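Local coordinates for protein beta-L-arabinobiosidase (Bacteroides thetaiotaomicron, PDB 5MQR) that probably hydrolyses glycosidic bonds of plant pectin, acting as a beta-L-arabinobiosidase and possibly also as a sialidase, at residues A[145-150]-A[167-172]; A[150-155]-A[246-251]; A[181-186]-A[206-211]. One frame throughout, in Å; residues are numbered along the deposited sequence.

Contact 1 (A[145-150]-A[167-172]); sequences LIAIMH and GNYGVA. With EDO (1,2-ethanediol), chain H.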
ATOM      1  N   LEU A 145      29.646  49.589  -3.224  1.00 41.00           N
ATOM      2  CA  LEU A 145      28.477  48.731  -3.274  1.00 39.77           C
ATOM      3  C   LEU A 145      28.851  47.251  -3.456  1.00 38.56           C
ATOM      4  O   LEU A 145      29.649  46.892  -4.330  1.00 38.34           O
ATOM      5  CB  LEU A 145      27.561  49.173  -4.424  1.00 39.97           C
ATOM      6  CG  LEU A 145      26.223  48.454  -4.566  1.00 39.52           C
ATOM      7  CD1 LEU A 145      25.339  48.757  -3.360  1.00 39.25           C
ATOM      8  CD2 LEU A 145      25.551  48.840  -5.878  1.00 39.85           C
ATOM      9  N   ILE A 146      28.239  46.406  -2.630  1.00 37.22           N
ATOM     10  CA  ILE A 146      28.399  44.972  -2.698  1.00 36.01           C
ATOM     11  C   ILE A 146      27.259  44.398  -3.563  1.00 34.93           C
ATOM     12  O   ILE A 146      26.113  44.845  -3.477  1.00 34.22           O
ATOM     13  CB  ILE A 146      28.368  44.371  -1.267  1.00 36.44           C
ATOM     14  CG1 ILE A 146      29.558  44.888  -0.419  1.00 37.40           C
ATOM     15  CG2 ILE A 146      28.282  42.840  -1.292  1.00 35.84           C
ATOM     16  CD1 ILE A 146      30.944  44.585  -0.968  1.00 38.08           C
ATOM     17  N   ALA A 147      27.578  43.398  -4.380  1.00 34.03           N
ATOM     18  CA  ALA A 147      26.590  42.770  -5.259  1.00 33.59           C
ATOM     19  C   ALA A 147      25.588  41.931  -4.487  1.00 32.44           C
ATOM     20  O   ALA A 147      25.806  41.596  -3.321  1.00 32.39           O
ATOM     21  CB  ALA A 147      27.290  41.899  -6.295  1.00 34.06           C
ATOM     22  N   ILE A 148      24.504  41.582  -5.169  1.00 31.61           N
ATOM     23  CA  ILE A 148      23.499  40.670  -4.670  1.00 30.79           C
ATOM     24  C   ILE A 148      23.665  39.356  -5.416  1.00 30.69           C
ATOM     25  O   ILE A 148      23.800  39.345  -6.631  1.00 30.66           O
ATOM     26  CB  ILE A 148      22.064  41.209  -4.890  1.00 30.69           C
ATOM     27  CG1 ILE A 148      21.876  42.574  -4.202  1.00 31.17           C
ATOM     28  CG2 ILE A 148      21.007  40.210  -4.408  1.00 30.07           C
ATOM     29  CD1 ILE A 148      22.052  42.586  -2.693  1.00 30.97           C
HETATM   30  N   MSE A 149      23.633  38.252  -4.668  1.00 30.40           N
HETATM   31  CA  MSE A 149      23.716  36.910  -5.232  1.00 30.28           C
HETATM   32  C   MSE A 149      22.323  36.416  -5.464  1.00 30.20           C
HETATM   33  O   MSE A 149      21.399  36.740  -4.716  1.00 29.61           O
HETATM   34  CB  MSE A 149      24.523  35.912  -4.365  1.00 29.82           C
HETATM   35  CG  MSE A 149      25.969  36.391  -4.248  1.00 29.89           C
HETATM   36 SE   MSE A 149      27.243  34.931  -3.923  1.00 29.72          SE
HETATM   37  CE  MSE A 149      27.289  34.218  -5.774  1.00 29.98           C
ATOM     38  N   HIS A 150      22.180  35.640  -6.536  1.00 31.10           N
ATOM     39  CA  HIS A 150      20.923  35.032  -6.913  1.00 31.81           C
ATOM     40  C   HIS A 150      21.196  33.929  -7.929  1.00 32.20           C
ATOM     41  O   HIS A 150      21.783  34.210  -8.973  1.00 33.51           O
ATOM     42  CB  HIS A 150      19.981  36.057  -7.542  1.00 32.41           C
ATOM     43  CG  HIS A 150      18.601  35.520  -7.744  1.00 33.03           C
ATOM     44  ND1 HIS A 150      18.196  34.928  -8.922  1.00 33.68           N
ATOM     45  CD2 HIS A 150      17.558  35.412  -6.888  1.00 32.72           C
ATOM     46  CE1 HIS A 150      16.947  34.520  -8.795  1.00 33.65           C
ATOM     47  NE2 HIS A 150      16.534  34.811  -7.573  1.00 33.34           N
ATOM     48  N   GLY A 167      27.230  30.003  -8.712  1.00 29.01           N
ATOM     49  CA  GLY A 167      26.339  31.054  -8.313  1.00 28.98           C
ATOM     50  C   GLY A 167      26.521  32.265  -9.183  1.00 29.96           C
ATOM     51  O   GLY A 167      27.405  32.292 -10.045  1.00 30.82           O
ATOM     52  N   ASN A 168      25.687  33.268  -8.960  1.00 30.11           N
ATOM     53  CA  ASN A 168      25.651  34.430  -9.833  1.00 30.83           C
ATOM     54  C   ASN A 168      25.568  35.730  -9.036  1.00 30.50           C
ATOM     55  O   ASN A 168      24.913  35.784  -8.000  1.00 29.93           O
ATOM     56  CB  ASN A 168      24.457  34.269 -10.757  1.00 31.64           C
ATOM     57  CG  ASN A 168      24.212  35.484 -11.612  1.00 33.13           C
ATOM     58  OD1 ASN A 168      24.757  35.592 -12.703  1.00 35.25           O
ATOM     59  ND2 ASN A 168      23.372  36.399 -11.128  1.00 33.52           N
ATOM     60  N   TYR A 169      26.226  36.772  -9.538  1.00 31.20           N
ATOM     61  CA  TYR A 169      26.203  38.108  -8.939  1.00 31.22           C
ATOM     62  C   TYR A 169      25.418  39.107  -9.800  1.00 32.02           C
ATOM     63  O   TYR A 169      25.756  39.319 -10.959  1.00 32.49           O
ATOM     64  CB  TYR A 169      27.620  38.611  -8.790  1.00 31.50           C
ATOM     65  CG  TYR A 169      28.482  37.824  -7.833  1.00 30.68           C
ATOM     66  CD1 TYR A 169      28.335  37.975  -6.465  1.00 30.08           C
ATOM     67  CD2 TYR A 169      29.485  36.968  -8.296  1.00 30.61           C
ATOM     68  CE1 TYR A 169      29.141  37.285  -5.572  1.00 29.74           C
ATOM     69  CE2 TYR A 169      30.289  36.263  -7.413  1.00 30.49           C
ATOM     70  CZ  TYR A 169      30.112  36.433  -6.047  1.00 29.83           C
ATOM     71  OH  TYR A 169      30.905  35.774  -5.158  1.00 29.26           O
ATOM     72  N   GLY A 170      24.365  39.693  -9.216  1.00 32.63           N
ATOM     73  CA  GLY A 170      23.585  40.793  -9.806  1.00 33.35           C
ATOM     74  C   GLY A 170      23.803  42.090  -9.032  1.00 34.37           C
ATOM     75  O   GLY A 170      24.553  42.109  -8.065  1.00 34.04           O
ATOM     76  N   VAL A 171      23.154  43.176  -9.461  1.00 35.49           N
ATOM     77  CA  VAL A 171      23.324  44.490  -8.827  1.00 36.51           C
ATOM     78  C   VAL A 171      21.987  45.074  -8.403  1.00 37.54           C
ATOM     79  O   VAL A 171      21.091  45.214  -9.223  1.00 38.37           O
ATOM     80  CB  VAL A 171      24.016  45.511  -9.757  1.00 37.21           C
ATOM     81  CG1 VAL A 171      24.230  46.851  -9.041  1.00 36.88           C
ATOM     82  CG2 VAL A 171      25.351  44.964 -10.266  1.00 37.37           C
ATOM     83  N   ALA A 172      21.863  45.395  -7.115  1.00 38.25           N
ATOM     84  CA  ALA A 172      20.747  46.187  -6.597  1.00 39.43           C
ATOM     85  C   ALA A 172      21.304  47.521  -6.140  1.00 41.11           C
ATOM     86  O   ALA A 172      22.136  47.581  -5.227  1.00 41.72           O
ATOM     87  CB  ALA A 172      20.079  45.475  -5.438  1.00 39.14           C
TER
HETATM   88  C1  EDO H1207      13.349  36.152  -7.327  1.00 56.80           C
HETATM   89  O1  EDO H1207      13.836  35.329  -6.241  1.00 53.19           O
HETATM   90  C2  EDO H1207      11.818  36.116  -7.444  1.00 56.28           C
HETATM   91  O2  EDO H1207      11.343  36.235  -8.788  1.00 57.90           O
HETATM   92  O   HOH W   1      24.030  45.486  -5.133  1.00 36.03           O
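M149, modelled as selenomethionine, lies beside Y169 where strands 148-157 and 163-170 form an antiparallel beta hairpin in one four-stranded blade of the N-terminal beta-propeller. The two residues are a non-hydrogen-bonded pair and both project from the same face of the sheet. From CB, which passes the N168 carbonyl oxygen, the M149 chain runs alongside the tyrosine: CG lies 3.6 Å from Y169 CE1, and SE touches that same CE1 at 3.4 Å, an oblique Met-aromatic contact. The bend at chi3 (77°) then folds the end methyl back over the ring, with CE 3.7 Å from the Y169 centroid, a CH-pi contact. Beyond them, the Y169 hydroxyl is tied to the P124 carbonyl, and F123 packs against both side chains. Next along the strand, I148 and G170 exchange two backbone hydrogen bonds; G170 N reaches I148 O at 2.7 Å. H150 N adds a third, to N168 O. Past the end of the strand pairing a water takes over, donating to I146 O and accepting from A172 N, while on the opposite face from M149 the I148 CG1 methylene rests 3.6 Å from A172 CB.

Contact 2 (A[150-155]-A[246-251]); sequences HQRVGF and VEEADR. With EDO (1,2-ethanediol), chain H.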
ATOM      1  N   HIS A 150      22.180  35.640  -6.536  1.00 31.10           N
ATOM      2  CA  HIS A 150      20.923  35.032  -6.913  1.00 31.81           C
ATOM      3  C   HIS A 150      21.196  33.929  -7.929  1.00 32.20           C
ATOM      4  O   HIS A 150      21.783  34.210  -8.973  1.00 33.51           O
ATOM      5  CB  HIS A 150      19.981  36.057  -7.542  1.00 32.41           C
ATOM      6  CG  HIS A 150      18.601  35.520  -7.744  1.00 33.03           C
ATOM      7  ND1 HIS A 150      18.196  34.928  -8.922  1.00 33.68           N
ATOM      8  CD2 HIS A 150      17.558  35.412  -6.888  1.00 32.72           C
ATOM      9  CE1 HIS A 150      16.947  34.520  -8.795  1.00 33.65           C
ATOM     10  NE2 HIS A 150      16.534  34.811  -7.573  1.00 33.34           N
ATOM     11  N   GLN A 151      20.798  32.708  -7.591  1.00 31.44           N
ATOM     12  CA  GLN A 151      20.992  31.493  -8.403  1.00 32.19           C
ATOM     13  C   GLN A 151      19.716  30.709  -8.404  1.00 29.89           C
ATOM     14  O   GLN A 151      19.129  30.549  -7.332  1.00 29.96           O
ATOM     15  CB  GLN A 151      21.905  30.469  -7.695  1.00 33.81           C
ATOM     16  CG  GLN A 151      23.310  30.814  -7.545  1.00 35.21           C
ATOM     17  CD  GLN A 151      23.609  31.639  -6.333  1.00 34.87           C
ATOM     18  OE1 GLN A 151      23.948  32.786  -6.473  1.00 35.98           O
ATOM     19  NE2 GLN A 151      23.527  31.052  -5.149  1.00 35.70           N
ATOM     20  N   ARG A 152      19.362  30.110  -9.532  1.00 28.96           N
ATOM     21  CA  ARG A 152      18.293  29.093  -9.564  1.00 27.81           C
ATOM     22  C   ARG A 152      18.849  27.685  -9.708  1.00 27.09           C
ATOM     23  O   ARG A 152      18.065  26.723  -9.720  1.00 26.35           O
ATOM     24  CB  ARG A 152      17.331  29.373 -10.715  1.00 28.22           C
ATOM     25  CG  ARG A 152      16.692  30.746 -10.691  1.00 28.66           C
ATOM     26  CD  ARG A 152      15.740  30.872  -9.521  1.00 28.50           C
ATOM     27  NE  ARG A 152      14.700  31.848  -9.814  1.00 29.54           N
ATOM     28  CZ  ARG A 152      13.965  32.498  -8.905  1.00 30.04           C
ATOM     29  NH1 ARG A 152      14.092  32.254  -7.587  1.00 29.32           N
ATOM     30  NH2 ARG A 152      13.056  33.390  -9.331  1.00 30.47           N
ATOM     31  N   VAL A 153      20.181  27.587  -9.867  1.00 26.70           N
ATOM     32  CA  VAL A 153      20.901  26.330 -10.030  1.00 26.16           C
ATOM     33  C   VAL A 153      22.240  26.491  -9.330  1.00 26.11           C
ATOM     34  O   VAL A 153      22.894  27.519  -9.482  1.00 26.15           O
ATOM     35  CB  VAL A 153      21.127  25.922 -11.527  1.00 26.62           C
ATOM     36  CG1 VAL A 153      21.805  27.012 -12.351  1.00 26.79           C
ATOM     37  CG2 VAL A 153      21.934  24.622 -11.626  1.00 26.74           C
ATOM     38  N   GLY A 154      22.619  25.458  -8.576  1.00 25.19           N
ATOM     39  CA  GLY A 154      23.758  25.480  -7.682  1.00 25.37           C
ATOM     40  C   GLY A 154      24.873  24.471  -7.889  1.00 25.32           C
ATOM     41  O   GLY A 154      25.973  24.710  -7.398  1.00 25.48           O
ATOM     42  N   PHE A 155      24.619  23.391  -8.631  1.00 24.57           N
ATOM     43  CA  PHE A 155      25.474  22.225  -8.630  1.00 24.76           C
ATOM     44  C   PHE A 155      25.467  21.512  -9.971  1.00 25.18           C
ATOM     45  O   PHE A 155      24.413  21.390 -10.585  1.00 25.19           O
ATOM     46  CB  PHE A 155      25.003  21.206  -7.589  1.00 24.12           C
ATOM     47  CG  PHE A 155      25.213  21.616  -6.160  1.00 23.81           C
ATOM     48  CD1 PHE A 155      26.479  21.778  -5.653  1.00 24.36           C
ATOM     49  CD2 PHE A 155      24.140  21.759  -5.309  1.00 23.26           C
ATOM     50  CE1 PHE A 155      26.672  22.115  -4.320  1.00 24.44           C
ATOM     51  CE2 PHE A 155      24.326  22.100  -3.983  1.00 23.36           C
ATOM     52  CZ  PHE A 155      25.597  22.283  -3.487  1.00 23.61           C
ATOM     53  N   VAL A 246      18.336  31.609 -17.333  1.00 30.71           N
ATOM     54  CA  VAL A 246      17.599  32.630 -18.094  1.00 31.63           C
ATOM     55  C   VAL A 246      17.219  33.889 -17.308  1.00 31.96           C
ATOM     56  O   VAL A 246      17.165  34.976 -17.886  1.00 33.05           O
ATOM     57  CB  VAL A 246      16.329  32.043 -18.738  1.00 31.30           C
ATOM     58  CG1 VAL A 246      15.286  31.642 -17.663  1.00 30.25           C
ATOM     59  CG2 VAL A 246      15.754  33.002 -19.791  1.00 31.60           C
ATOM     60  N   GLU A 247      16.978  33.756 -16.008  1.00 31.45           N
ATOM     61  CA  GLU A 247      16.591  34.915 -15.217  1.00 32.49           C
ATOM     62  C   GLU A 247      17.706  35.916 -14.979  1.00 32.99           C
ATOM     63  O   GLU A 247      17.400  37.092 -14.842  1.00 33.68           O
ATOM     64  CB  GLU A 247      15.984  34.513 -13.879  1.00 32.43           C
ATOM     65  CG  GLU A 247      14.689  33.751 -14.021  1.00 32.63           C
ATOM     66  CD  GLU A 247      14.155  33.288 -12.684  1.00 33.02           C
ATOM     67  OE1 GLU A 247      13.853  34.181 -11.867  1.00 34.66           O
ATOM     68  OE2 GLU A 247      14.010  32.060 -12.449  1.00 31.80           O
ATOM     69  N   GLU A 248      18.964  35.454 -14.895  1.00 32.71           N
ATOM     70  CA  GLU A 248      20.120  36.323 -14.576  1.00 33.18           C
ATOM     71  C   GLU A 248      20.971  36.650 -15.791  1.00 33.28           C
ATOM     72  O   GLU A 248      21.601  37.692 -15.834  1.00 32.88           O
ATOM     73  CB  GLU A 248      21.022  35.679 -13.525  1.00 33.20           C
ATOM     74  CG  GLU A 248      20.328  35.296 -12.229  1.00 33.21           C
ATOM     75  CD  GLU A 248      19.658  33.921 -12.212  1.00 33.04           C
ATOM     76  OE1 GLU A 248      19.777  33.130 -13.173  1.00 33.66           O
ATOM     77  OE2 GLU A 248      18.986  33.628 -11.196  1.00 33.19           O
ATOM     78  N   ALA A 249      21.004  35.737 -16.760  1.00 33.67           N
ATOM     79  CA  ALA A 249      21.727  35.948 -18.006  1.00 34.85           C
ATOM     80  C   ALA A 249      21.188  37.174 -18.752  1.00 35.52           C
ATOM     81  O   ALA A 249      20.074  37.634 -18.454  1.00 35.04           O
ATOM     82  CB  ALA A 249      21.610  34.706 -18.882  1.00 34.60           C
ATOM     83  N   ASP A 250      21.982  37.694 -19.698  1.00 36.44           N
ATOM     84  CA  ASP A 250      21.533  38.741 -20.633  1.00 38.10           C
ATOM     85  C   ASP A 250      20.165  38.383 -21.235  1.00 38.67           C
ATOM     86  O   ASP A 250      19.871  37.212 -21.501  1.00 37.37           O
ATOM     87  CB  ASP A 250      22.520  38.936 -21.813  1.00 38.82           C
ATOM     88  CG  ASP A 250      23.810  39.636 -21.415  1.00 39.38           C
ATOM     89  OD1 ASP A 250      23.960  39.942 -20.213  1.00 39.02           O
ATOM     90  OD2 ASP A 250      24.682  39.886 -22.299  1.00 39.87           O
ATOM     91  N   ARG A 251      19.349  39.401 -21.465  1.00 40.46           N
ATOM     92  CA  ARG A 251      18.079  39.206 -22.160  1.00 41.76           C
ATOM     93  C   ARG A 251      18.372  38.796 -23.595  1.00 42.06           C
ATOM     94  O   ARG A 251      19.252  39.364 -24.250  1.00 41.31           O
ATOM     95  CB  ARG A 251      17.217  40.480 -22.096  1.00 43.37           C
ATOM     96  CG  ARG A 251      16.759  40.833 -20.681  1.00 44.19           C
ATOM     97  CD  ARG A 251      15.768  39.798 -20.164  1.00 45.23           C
ATOM     98  NE  ARG A 251      15.535  39.894 -18.729  1.00 46.25           N
ATOM     99  CZ  ARG A 251      16.249  39.297 -17.768  1.00 46.15           C
ATOM    100  NH1 ARG A 251      17.313  38.520 -18.034  1.00 46.64           N
ATOM    101  NH2 ARG A 251      15.883  39.493 -16.508  1.00 44.78           N
TER
HETATM  102  C1  EDO H1207      13.349  36.152  -7.327  1.00 56.80           C
HETATM  103  O1  EDO H1207      13.836  35.329  -6.241  1.00 53.19           O
HETATM  104  C2  EDO H1207      11.818  36.116  -7.444  1.00 56.28           C
HETATM  105  O2  EDO H1207      11.343  36.235  -8.788  1.00 57.90           O
HETATM  106  O   HOH W   2      20.302  30.751 -12.096  1.00 25.12           O
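R152 grips E247 side-on in a salt bridge of two hydrogen bonds, one to each carboxylate oxygen. R152 NE reaches E247 OE2 at 2.7 Å along a nearly straight N-H (167°), close to the guanidinium plane but above that of the carboxylate; R152 NH2 meets the syn lone pair of E247 OE1 at 2.8 Å. The two groups are therefore not coplanar, their planes standing 50° apart. Alongside, H150 ND1 donates to the anti lone pair of E248 OE2 at 2.7 Å, a His-carboxylate bond with the acceptor near the ring plane. The other E248 oxygen, OE1, takes a hydrogen from a water that accepts from R152 N, and also forms a salt bridge with R187. So neighbouring glutamates hold two side chains, H150 and R152, in the irregular part of strand 148-157. H150 CE1 sits over the centre of the R152 guanidinium, 3.5 Å above its plane. On the far side of the imidazole, H150 NE2 donates to O1 of an ethanediol, probably from the crystallisation liquor, at 3.1 Å. Packing is slight: R152 CG approaches E248 OE2 at 3.7 Å. The site joins strand 148-157 to the loop between helix 239-242 and strand 266-269, with Q77 of strand 74-83 bonded to R152 NH1 and N168 of strand 163-170 against E248.

Contact 3 (A[181-186]-A[206-211]); sequences DGNGIG and YNHGFN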
ATOM      1  N   ASP A 181      17.937  41.483 -13.667  1.00 41.88           N
ATOM      2  CA  ASP A 181      17.394  42.294 -14.764  1.00 41.90           C
ATOM      3  C   ASP A 181      18.163  42.051 -16.090  1.00 41.94           C
ATOM      4  O   ASP A 181      17.851  42.671 -17.120  1.00 42.07           O
ATOM      5  CB  ASP A 181      17.425  43.783 -14.390  1.00 42.14           C
ATOM      6  CG  ASP A 181      18.826  44.282 -14.061  1.00 42.47           C
ATOM      7  OD1 ASP A 181      19.744  43.443 -13.909  1.00 41.32           O
ATOM      8  OD2 ASP A 181      19.005  45.512 -13.932  1.00 42.88           O
ATOM      9  N   GLY A 182      19.168  41.172 -16.040  1.00 40.48           N
ATOM     10  CA  GLY A 182      20.039  40.921 -17.174  1.00 40.27           C
ATOM     11  C   GLY A 182      21.096  41.997 -17.340  1.00 39.96           C
ATOM     12  O   GLY A 182      21.741  42.061 -18.392  1.00 40.29           O
ATOM     13  N   ASN A 183      21.278  42.837 -16.314  1.00 38.95           N
ATOM     14  CA  ASN A 183      22.348  43.836 -16.290  1.00 39.23           C
ATOM     15  C   ASN A 183      23.293  43.544 -15.119  1.00 38.15           C
ATOM     16  O   ASN A 183      24.019  44.443 -14.684  1.00 37.33           O
ATOM     17  CB  ASN A 183      21.794  45.265 -16.157  1.00 40.24           C
ATOM     18  CG  ASN A 183      20.671  45.571 -17.145  1.00 40.68           C
ATOM     19  OD1 ASN A 183      19.567  45.932 -16.754  1.00 41.10           O
ATOM     20  ND2 ASN A 183      20.951  45.431 -18.411  1.00 41.03           N
ATOM     21  N   GLY A 184      23.294  42.291 -14.631  1.00 36.54           N
ATOM     22  CA  GLY A 184      24.176  41.878 -13.541  1.00 35.96           C
ATOM     23  C   GLY A 184      25.637  41.768 -13.960  1.00 36.22           C
ATOM     24  O   GLY A 184      26.064  42.346 -14.961  1.00 36.44           O
ATOM     25  N   ILE A 185      26.416  41.054 -13.157  1.00 35.83           N
ATOM     26  CA  ILE A 185      27.858  40.971 -13.358  1.00 35.70           C
ATOM     27  C   ILE A 185      28.187  39.677 -14.079  1.00 34.84           C
ATOM     28  O   ILE A 185      28.761  39.695 -15.163  1.00 34.86           O
ATOM     29  CB  ILE A 185      28.596  41.040 -12.021  1.00 35.93           C
ATOM     30  CG1 ILE A 185      28.379  42.412 -11.392  1.00 36.39           C
ATOM     31  CG2 ILE A 185      30.089  40.798 -12.209  1.00 36.45           C
ATOM     32  CD1 ILE A 185      28.675  42.452  -9.913  1.00 36.30           C
ATOM     33  N   GLY A 186      27.831  38.556 -13.468  1.00 33.69           N
ATOM     34  CA  GLY A 186      28.093  37.266 -14.085  1.00 33.55           C
ATOM     35  C   GLY A 186      27.993  36.076 -13.158  1.00 32.64           C
ATOM     36  O   GLY A 186      27.728  36.213 -11.961  1.00 31.75           O
ATOM     37  N   TYR A 206      29.818  35.996 -18.351  1.00 36.79           N
ATOM     38  CA  TYR A 206      29.802  37.434 -18.106  1.00 37.46           C
ATOM     39  C   TYR A 206      28.545  38.036 -18.692  1.00 37.48           C
ATOM     40  O   TYR A 206      28.193  37.762 -19.853  1.00 37.63           O
ATOM     41  CB  TYR A 206      30.989  38.123 -18.750  1.00 38.98           C
ATOM     42  CG  TYR A 206      32.326  37.681 -18.217  1.00 39.76           C
ATOM     43  CD1 TYR A 206      32.770  38.095 -16.957  1.00 39.90           C
ATOM     44  CD2 TYR A 206      33.149  36.851 -18.965  1.00 40.59           C
ATOM     45  CE1 TYR A 206      34.009  37.702 -16.463  1.00 40.61           C
ATOM     46  CE2 TYR A 206      34.394  36.458 -18.483  1.00 41.61           C
ATOM     47  CZ  TYR A 206      34.816  36.877 -17.237  1.00 41.31           C
ATOM     48  OH  TYR A 206      36.038  36.469 -16.777  1.00 42.57           O
ATOM     49  N   ASN A 207      27.875  38.865 -17.892  1.00 36.92           N
ATOM     50  CA  ASN A 207      26.818  39.717 -18.403  1.00 37.08           C
ATOM     51  C   ASN A 207      27.459  40.805 -19.256  1.00 37.88           C
ATOM     52  O   ASN A 207      28.639  41.119 -19.088  1.00 37.82           O
ATOM     53  CB  ASN A 207      25.987  40.316 -17.264  1.00 36.70           C
ATOM     54  CG  ASN A 207      25.028  39.313 -16.642  1.00 35.64           C
ATOM     55  OD1 ASN A 207      25.272  38.801 -15.557  1.00 35.68           O
ATOM     56  ND2 ASN A 207      23.934  39.044 -17.317  1.00 35.06           N
ATOM     57  N   HIS A 208      26.671  41.362 -20.170  1.00 38.56           N
ATOM     58  CA  HIS A 208      27.159  42.345 -21.152  1.00 39.81           C
ATOM     59  C   HIS A 208      27.871  43.484 -20.448  1.00 39.41           C
ATOM     60  O   HIS A 208      27.409  43.967 -19.420  1.00 39.07           O
ATOM     61  CB  HIS A 208      26.017  42.905 -22.035  1.00 40.72           C
ATOM     62  CG  HIS A 208      24.980  43.677 -21.272  1.00 40.96           C
ATOM     63  ND1 HIS A 208      25.084  45.033 -21.020  1.00 42.01           N
ATOM     64  CD2 HIS A 208      23.827  43.275 -20.693  1.00 40.56           C
ATOM     65  CE1 HIS A 208      24.037  45.428 -20.319  1.00 41.50           C
ATOM     66  NE2 HIS A 208      23.260  44.379 -20.113  1.00 41.07           N
ATOM     67  N   GLY A 209      29.017  43.872 -20.977  1.00 39.88           N
ATOM     68  CA  GLY A 209      29.792  44.954 -20.398  1.00 40.60           C
ATOM     69  C   GLY A 209      30.836  44.488 -19.411  1.00 40.36           C
ATOM     70  O   GLY A 209      31.773  45.227 -19.139  1.00 40.39           O
ATOM     71  N   PHE A 210      30.684  43.272 -18.876  1.00 39.79           N
ATOM     72  CA  PHE A 210      31.724  42.657 -18.049  1.00 39.96           C
ATOM     73  C   PHE A 210      32.578  41.654 -18.829  1.00 40.34           C
ATOM     74  O   PHE A 210      32.114  40.994 -19.746  1.00 39.85           O
ATOM     75  CB  PHE A 210      31.114  42.023 -16.804  1.00 39.04           C
ATOM     76  CG  PHE A 210      30.515  43.033 -15.874  1.00 39.00           C
ATOM     77  CD1 PHE A 210      29.188  43.424 -16.008  1.00 38.63           C
ATOM     78  CD2 PHE A 210      31.289  43.634 -14.900  1.00 39.23           C
ATOM     79  CE1 PHE A 210      28.642  44.366 -15.157  1.00 38.51           C
ATOM     80  CE2 PHE A 210      30.748  44.585 -14.050  1.00 39.11           C
ATOM     81  CZ  PHE A 210      29.424  44.951 -14.176  1.00 38.45           C
ATOM     82  N   ASN A 211      33.844  41.569 -18.443  1.00 41.28           N
ATOM     83  CA  ASN A 211      34.817  40.725 -19.120  1.00 42.52           C
ATOM     84  C   ASN A 211      36.000  40.482 -18.182  1.00 43.76           C
ATOM     85  O   ASN A 211      35.981  40.937 -17.025  1.00 43.41           O
ATOM     86  CB  ASN A 211      35.245  41.397 -20.426  1.00 43.25           C
ATOM     87  CG  ASN A 211      35.675  42.829 -20.223  1.00 43.52           C
ATOM     88  OD1 ASN A 211      36.653  43.099 -19.537  1.00 43.66           O
ATOM     89  ND2 ASN A 211      34.931  43.757 -20.803  1.00 43.87           N
TER
HETATM   90  O   HOH W   3      25.538  43.925 -17.252  1.00 37.79           O
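G186 and Y206 form an antiparallel non-hydrogen-bonded pair, CA to CA 4.4 Å, after which N207 N donates to I185 O at 3.0 Å and the chain reverses in a type II beta turn, N207 to F210, closed by F210 N to N207 O. On the other segment I185 and G186 both face Y169, a classic beta bulge. G186 adopts backbone angles that would jam a side chain against the preceding carbonyl oxygen.

F210 brings its ring over the bulge. CG stands anti to the F210 carbonyl carbon (chi1 -66°), which carries the ring across to I185, whose CA lies over one face, 4.0 Å from the F210 ring centroid, as a CH-pi contact offset toward the rim. F210 CZ meets I185 CG1 at 3.9 Å, and F210 CE1 comes within 3.3 Å of G184 O. An alanine here would remove the ring and would probably leave I185 CA and CG1 without their aromatic cover, opening a gap between the turn and the bulge.

The CB of N207 is directed toward the other segment, 3.1 Å from G184 O; N207 ND2 reaches onward to D250 OD1 and E248 O, which ties the start of the turn to the 246-251 loop. A water donates to both G184 O and H208 O, at 2.8 Å from the former, and sits over the centre of the H208 ring.

The contact joins the loop leading into strand 186-192 to the one leaving strand 202-206, one of the two outermost strands of the four-stranded blade. Strand 163-170 lies on the other side of the bulge, Y126 and A147 touch I185, P129 touches F210, and the chain leaving the turn continues to helix 226-236.

All three contacts involve one blade of the N-terminal beta-propeller, whose strands lie in the order 148-157, 163-170, 186-192, 202-206; their centres are about 11 Å apart in every pairing. Contact 1 joins the first two strands, contact 3 the loops bordering the last two, and contact 2 brings the 246-251 loop back onto the first strand. Along the chain contact 1 closes before contact 3 opens, while contact 2 spans contact 3 and crosses contact 1, with which it shares H150. Y169 binds the I185-G186 bulge, and D250 holds N207 and H208. The returning loop thus ties both edges of the blade together.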